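Local coordinates for protein intradiol ring-cleavage dioxygenase (Streptomyces sp. SirexAA-E, PDB 4ILV) that probably cleaves catechol-type aromatic rings between their two hydroxyls at an iron(III) centre, in a secreted enzyme that also carries a carbohydrate-binding module, at residues 53-67 with 112-124. Residues are numbered along the deposited sequence; the frame is centred on the assembly and turned at random. Where two conformers were deposited one is given.
Sequences TSLVTSSTPGVPLTV and GSFTLRTIVPGLY. With FE (Fe (III) ion), chain C.
The Arg-117 side chain runs across Val-56, whose CG2 lies over one face of the guanidinium, 3.7 Å from Arg-117 NE. Its CG stands anti to the backbone N (chi1 -176°) and the chain runs extended to NE, which carries the group along the loop to Thr-57 and Ser-58; on the way Arg-117 CD passes Ser-54 OG at 3.6 Å. The backbone of Arg-117 is gripped by the same loop: its N donates to Thr-53 O, and Leu-55 N donates almost straight to Arg-117 O (2.8 Å). On the other edge of strand 113-119, strand 64-67 pairs antiparallel, the bond from Thr-118 N to Leu-65 O being 2.7 Å long. Leu-65 and Thr-118 lie side by side on the buried face, with Leu-65 CD2 against Thr-118 CG2 at 3.9 Å, while Thr-118 OG1, anti to its own N (chi1 -174°), bonds to Gln-88. Where the chain bends back, both CG1 and CG2 of Ile-119 reach Val-56 CG1 (4.1 Å), and CG1 also meets Pro-61 O; Val-63 and Val-120 lie alongside each other, Val-63 CB 3.8 Å from Val-120 CG2. A water bridges Val-63 N and Val-120 O. One strand thus serves two partners, a loop and a strand, in the beta-sandwich of intradiol dioxygenases, and the chain leaving it supplies Tyr-124, which binds iron with Tyr-95, His-130 and His-132.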
loop_
_atom_site.group_PDB
_atom_site.type_symbol
_atom_site.label_atom_id
_atom_site.label_comp_id
_atom_site.label_asym_id
_atom_site.label_seq_id
_atom_site.Cartn_x
_atom_site.Cartn_y
_atom_site.Cartn_z
ATOM N N THR A 53 -1.704 11.242 -4.282
ATOM C CA THR A 53 -1.555 9.898 -4.845
ATOM C C THR A 53 -0.107 9.655 -5.244
ATOM O O THR A 53 0.300 8.516 -5.457
ATOM C CB THR A 53 -2.399 9.718 -6.085
ATOM O OG1 THR A 53 -2.028 10.723 -7.031
ATOM C CG2 THR A 53 -3.887 9.846 -5.747
ATOM N N SER A 54 0.669 10.738 -5.355
ATOM C CA SER A 54 2.075 10.610 -5.713
ATOM C C SER A 54 2.981 10.954 -4.532
ATOM O O SER A 54 2.850 12.021 -3.941
ATOM C CB SER A 54 2.399 11.502 -6.909
ATOM O OG SER A 54 3.773 11.418 -7.244
ATOM N N LEU A 55 3.908 10.059 -4.202
ATOM C CA LEU A 55 4.798 10.277 -3.067
ATOM C C LEU A 55 6.187 10.685 -3.522
ATOM O O LEU A 55 7.059 10.931 -2.699
ATOM C CB LEU A 55 4.932 8.993 -2.243
ATOM C CG LEU A 55 3.631 8.374 -1.731
ATOM C CD1 LEU A 55 3.931 7.153 -0.884
ATOM C CD2 LEU A 55 2.803 9.400 -0.940
ATOM N N VAL A 56 6.408 10.720 -4.831
ATOM C CA VAL A 56 7.756 10.909 -5.355
ATOM C C VAL A 56 7.790 11.875 -6.517
ATOM O O VAL A 56 6.755 12.225 -7.075
ATOM C CB VAL A 56 8.365 9.590 -5.843
ATOM C CG1 VAL A 56 8.353 8.556 -4.726
ATOM C CG2 VAL A 56 7.597 9.061 -7.064
ATOM N N THR A 57 8.996 12.304 -6.875
ATOM C CA THR A 57 9.211 13.039 -8.112
ATOM C C THR A 57 10.249 12.285 -8.945
ATOM O O THR A 57 10.705 11.202 -8.563
ATOM C CB THR A 57 9.722 14.475 -7.857
ATOM O OG1 THR A 57 11.134 14.451 -7.663
ATOM C CG2 THR A 57 9.055 15.086 -6.637
ATOM N N SER A 58 10.613 12.860 -10.085
ATOM C CA SER A 58 11.666 12.310 -10.930
ATOM C C SER A 58 13.009 12.330 -10.199
ATOM O O SER A 58 13.878 11.499 -10.455
ATOM C CB SER A 58 11.763 13.121 -12.219
ATOM O OG SER A 58 10.470 13.336 -12.758
ATOM N N SER A 59 13.161 13.285 -9.286
ATOM C CA SER A 59 14.384 13.455 -8.506
ATOM C C SER A 59 14.464 12.577 -7.238
ATOM O O SER A 59 15.504 12.500 -6.590
ATOM C CB SER A 59 14.525 14.914 -8.130
ATOM O OG SER A 59 13.288 15.382 -7.636
ATOM N N THR A 60 13.356 11.947 -6.862
ATOM C CA THR A 60 13.369 11.015 -5.744
ATOM C C THR A 60 14.231 9.811 -6.113
ATOM O O THR A 60 13.994 9.176 -7.142
ATOM C CB THR A 60 11.946 10.508 -5.437
ATOM O OG1 THR A 60 11.090 11.622 -5.148
ATOM C CG2 THR A 60 11.960 9.530 -4.263
ATOM N N PRO A 61 15.225 9.477 -5.280
ATOM C CA PRO A 61 16.051 8.286 -5.533
ATOM C C PRO A 61 15.258 6.985 -5.316
ATOM O O PRO A 61 14.399 6.925 -4.431
ATOM C CB PRO A 61 17.166 8.402 -4.500
ATOM C CG PRO A 61 16.571 9.236 -3.404
ATOM C CD PRO A 61 15.665 10.220 -4.089
ATOM N N GLY A 62 15.537 5.969 -6.132
ATOM C CA GLY A 62 14.906 4.674 -5.963
ATOM C C GLY A 62 14.327 4.157 -7.256
ATOM O O GLY A 62 14.311 4.859 -8.265
ATOM N N VAL A 63 13.858 2.915 -7.224
ATOM C CA VAL A 63 13.240 2.291 -8.378
ATOM C C VAL A 63 11.767 2.698 -8.464
ATOM O O VAL A 63 10.987 2.406 -7.552
ATOM C CB VAL A 63 13.357 0.756 -8.291
ATOM C CG1 VAL A 63 12.660 0.107 -9.473
ATOM C CG2 VAL A 63 14.858 0.332 -8.224
ATOM N N PRO A 64 11.385 3.404 -9.547
ATOM C CA PRO A 64 9.994 3.854 -9.687
ATOM C C PRO A 64 9.026 2.687 -9.549
ATOM O O PRO A 64 9.286 1.601 -10.075
ATOM C CB PRO A 64 9.938 4.406 -11.119
ATOM C CG PRO A 64 11.352 4.839 -11.400
ATOM C CD PRO A 64 12.234 3.856 -10.666
ATOM N N LEU A 65 7.929 2.923 -8.847
ATOM C CA LEU A 65 6.902 1.930 -8.642
ATOM C C LEU A 65 5.566 2.649 -8.655
ATOM O O LEU A 65 5.368 3.598 -7.899
ATOM C CB LEU A 65 7.084 1.239 -7.285
ATOM C CG LEU A 65 5.938 0.303 -6.848
ATOM C CD1 LEU A 65 5.875 -0.882 -7.809
ATOM C CD2 LEU A 65 6.138 -0.168 -5.403
ATOM N N THR A 66 4.665 2.225 -9.538
ATOM C CA THR A 66 3.260 2.632 -9.431
ATOM C C THR A 66 2.441 1.403 -9.043
ATOM O O THR A 66 2.564 0.343 -9.657
ATOM C CB THR A 66 2.711 3.226 -10.734
ATOM O OG1 THR A 66 3.341 4.483 -10.990
ATOM C CG2 THR A 66 1.193 3.458 -10.624
ATOM N N VAL A 67 1.653 1.535 -7.985
ATOM C CA VAL A 67 0.752 0.480 -7.550
ATOM C C VAL A 67 -0.688 0.935 -7.843
ATOM O O VAL A 67 -1.081 2.056 -7.494
ATOM C CB VAL A 67 0.918 0.187 -6.044
ATOM C CG1 VAL A 67 -0.026 -0.941 -5.586
ATOM C CG2 VAL A 67 2.389 -0.147 -5.723
ATOM N N GLY A 112 -14.115 3.086 -8.228
ATOM C CA GLY A 112 -13.535 2.312 -7.141
ATOM C C GLY A 112 -12.034 2.088 -7.259
ATOM O O GLY A 112 -11.451 1.274 -6.534
ATOM N N SER A 113 -11.390 2.819 -8.163
ATOM C CA SER A 113 -9.968 2.599 -8.418
ATOM C C SER A 113 -9.074 3.412 -7.502
ATOM O O SER A 113 -9.512 4.413 -6.950
ATOM C CB SER A 113 -9.615 2.945 -9.866
ATOM O OG SER A 113 -9.785 4.329 -10.093
ATOM N N PHE A 114 -7.824 2.977 -7.354
ATOM C CA PHE A 114 -6.785 3.807 -6.723
ATOM C C PHE A 114 -5.482 3.709 -7.512
ATOM O O PHE A 114 -5.297 2.762 -8.285
ATOM C CB PHE A 114 -6.513 3.359 -5.288
ATOM C CG PHE A 114 -5.794 2.036 -5.202
ATOM C CD1 PHE A 114 -4.411 1.987 -5.047
ATOM C CD2 PHE A 114 -6.504 0.844 -5.271
ATOM C CE1 PHE A 114 -3.741 0.769 -4.987
ATOM C CE2 PHE A 114 -5.843 -0.389 -5.203
ATOM C CZ PHE A 114 -4.459 -0.423 -5.052
ATOM N N THR A 115 -4.597 4.687 -7.304
ATOM C CA THR A 115 -3.250 4.660 -7.853
ATOM C C THR A 115 -2.274 5.274 -6.870
ATOM O O THR A 115 -2.574 6.289 -6.244
ATOM C CB THR A 115 -3.132 5.464 -9.151
ATOM O OG1 THR A 115 -4.306 5.276 -9.942
ATOM C CG2 THR A 115 -1.929 4.999 -9.925
ATOM N N LEU A 116 -1.099 4.667 -6.759
ATOM C CA LEU A 116 -0.055 5.184 -5.876
ATOM C C LEU A 116 1.253 5.222 -6.630
ATOM O O LEU A 116 1.765 4.179 -7.032
ATOM C CB LEU A 116 0.119 4.289 -4.661
ATOM C CG LEU A 116 1.208 4.773 -3.686
ATOM C CD1 LEU A 116 0.749 6.010 -2.958
ATOM C CD2 LEU A 116 1.536 3.679 -2.705
ATOM N N ARG A 117 1.781 6.422 -6.854
ATOM C CA ARG A 117 3.086 6.544 -7.495
ATOM C C ARG A 117 4.155 6.712 -6.427
ATOM O O ARG A 117 4.099 7.659 -5.638
ATOM C CB ARG A 117 3.130 7.728 -8.448
ATOM C CG ARG A 117 4.454 7.798 -9.201
ATOM C CD ARG A 117 4.628 9.127 -9.911
ATOM N NE ARG A 117 5.984 9.291 -10.434
ATOM C CZ ARG A 117 6.491 10.461 -10.811
ATOM N NH1 ARG A 117 5.754 11.561 -10.712
ATOM N NH2 ARG A 117 7.736 10.536 -11.276
ATOM N N THR A 118 5.135 5.815 -6.408
ATOM C CA THR A 118 6.092 5.804 -5.300
ATOM C C THR A 118 7.420 5.224 -5.786
ATOM O O THR A 118 7.675 5.213 -6.985
ATOM C CB THR A 118 5.488 5.020 -4.085
ATOM O OG1 THR A 118 6.349 5.118 -2.947
ATOM C CG2 THR A 118 5.229 3.537 -4.428
ATOM N N ILE A 119 8.292 4.790 -4.878
ATOM C CA ILE A 119 9.452 3.991 -5.296
ATOM C C ILE A 119 9.428 2.689 -4.515
ATOM O O ILE A 119 8.715 2.581 -3.523
ATOM C CB ILE A 119 10.842 4.735 -5.141
ATOM C CG1 ILE A 119 10.953 5.462 -3.804
ATOM C CG2 ILE A 119 11.009 5.779 -6.244
ATOM C CD1 ILE A 119 11.221 4.568 -2.600
ATOM N N VAL A 120 10.192 1.704 -4.957
ATOM C CA VAL A 120 10.203 0.423 -4.267
ATOM C C VAL A 120 10.802 0.662 -2.889
ATOM O O VAL A 120 11.911 1.179 -2.791
ATOM C CB VAL A 120 11.041 -0.599 -5.054
ATOM C CG1 VAL A 120 11.143 -1.915 -4.307
ATOM C CG2 VAL A 120 10.429 -0.823 -6.457
ATOM N N PRO A 121 10.058 0.334 -1.814
ATOM C CA PRO A 121 10.639 0.582 -0.486
ATOM C C PRO A 121 11.873 -0.281 -0.230
ATOM O O PRO A 121 11.952 -1.422 -0.691
ATOM C CB PRO A 121 9.517 0.206 0.480
ATOM C CG PRO A 121 8.626 -0.769 -0.318
ATOM C CD PRO A 121 8.721 -0.282 -1.747
ATOM N N GLY A 122 12.830 0.276 0.499
ATOM C CA GLY A 122 14.035 -0.448 0.843
ATOM C C GLY A 122 13.830 -1.390 2.020
ATOM O O GLY A 122 12.883 -1.243 2.804
ATOM N N LEU A 123 14.716 -2.375 2.132
ATOM C CA LEU A 123 14.706 -3.293 3.265
ATOM C C LEU A 123 15.293 -2.661 4.534
ATOM O O LEU A 123 16.233 -1.851 4.466
ATOM C CB LEU A 123 15.511 -4.540 2.934
ATOM C CG LEU A 123 14.985 -5.471 1.852
ATOM C CD1 LEU A 123 15.940 -6.653 1.748
ATOM C CD2 LEU A 123 13.581 -5.930 2.184
ATOM N N TYR A 124 14.765 -3.083 5.681
ATOM C CA TYR A 124 15.275 -2.672 6.982
ATOM C C TYR A 124 15.282 -3.882 7.931
ATOM O O TYR A 124 14.791 -4.945 7.551
ATOM C CB TYR A 124 14.488 -1.463 7.514
ATOM C CG TYR A 124 13.014 -1.665 7.790
ATOM C CD1 TYR A 124 12.577 -2.178 9.010
ATOM C CD2 TYR A 124 12.058 -1.285 6.862
ATOM C CE1 TYR A 124 11.233 -2.335 9.283
ATOM C CE2 TYR A 124 10.693 -1.444 7.125
ATOM C CZ TYR A 124 10.291 -1.964 8.340
ATOM O OH TYR A 124 8.953 -2.124 8.621
HETATM FE FE FE C . 7.163 -1.249 8.121
HETATM O O HOH W 1 13.887 1.698 -4.634
#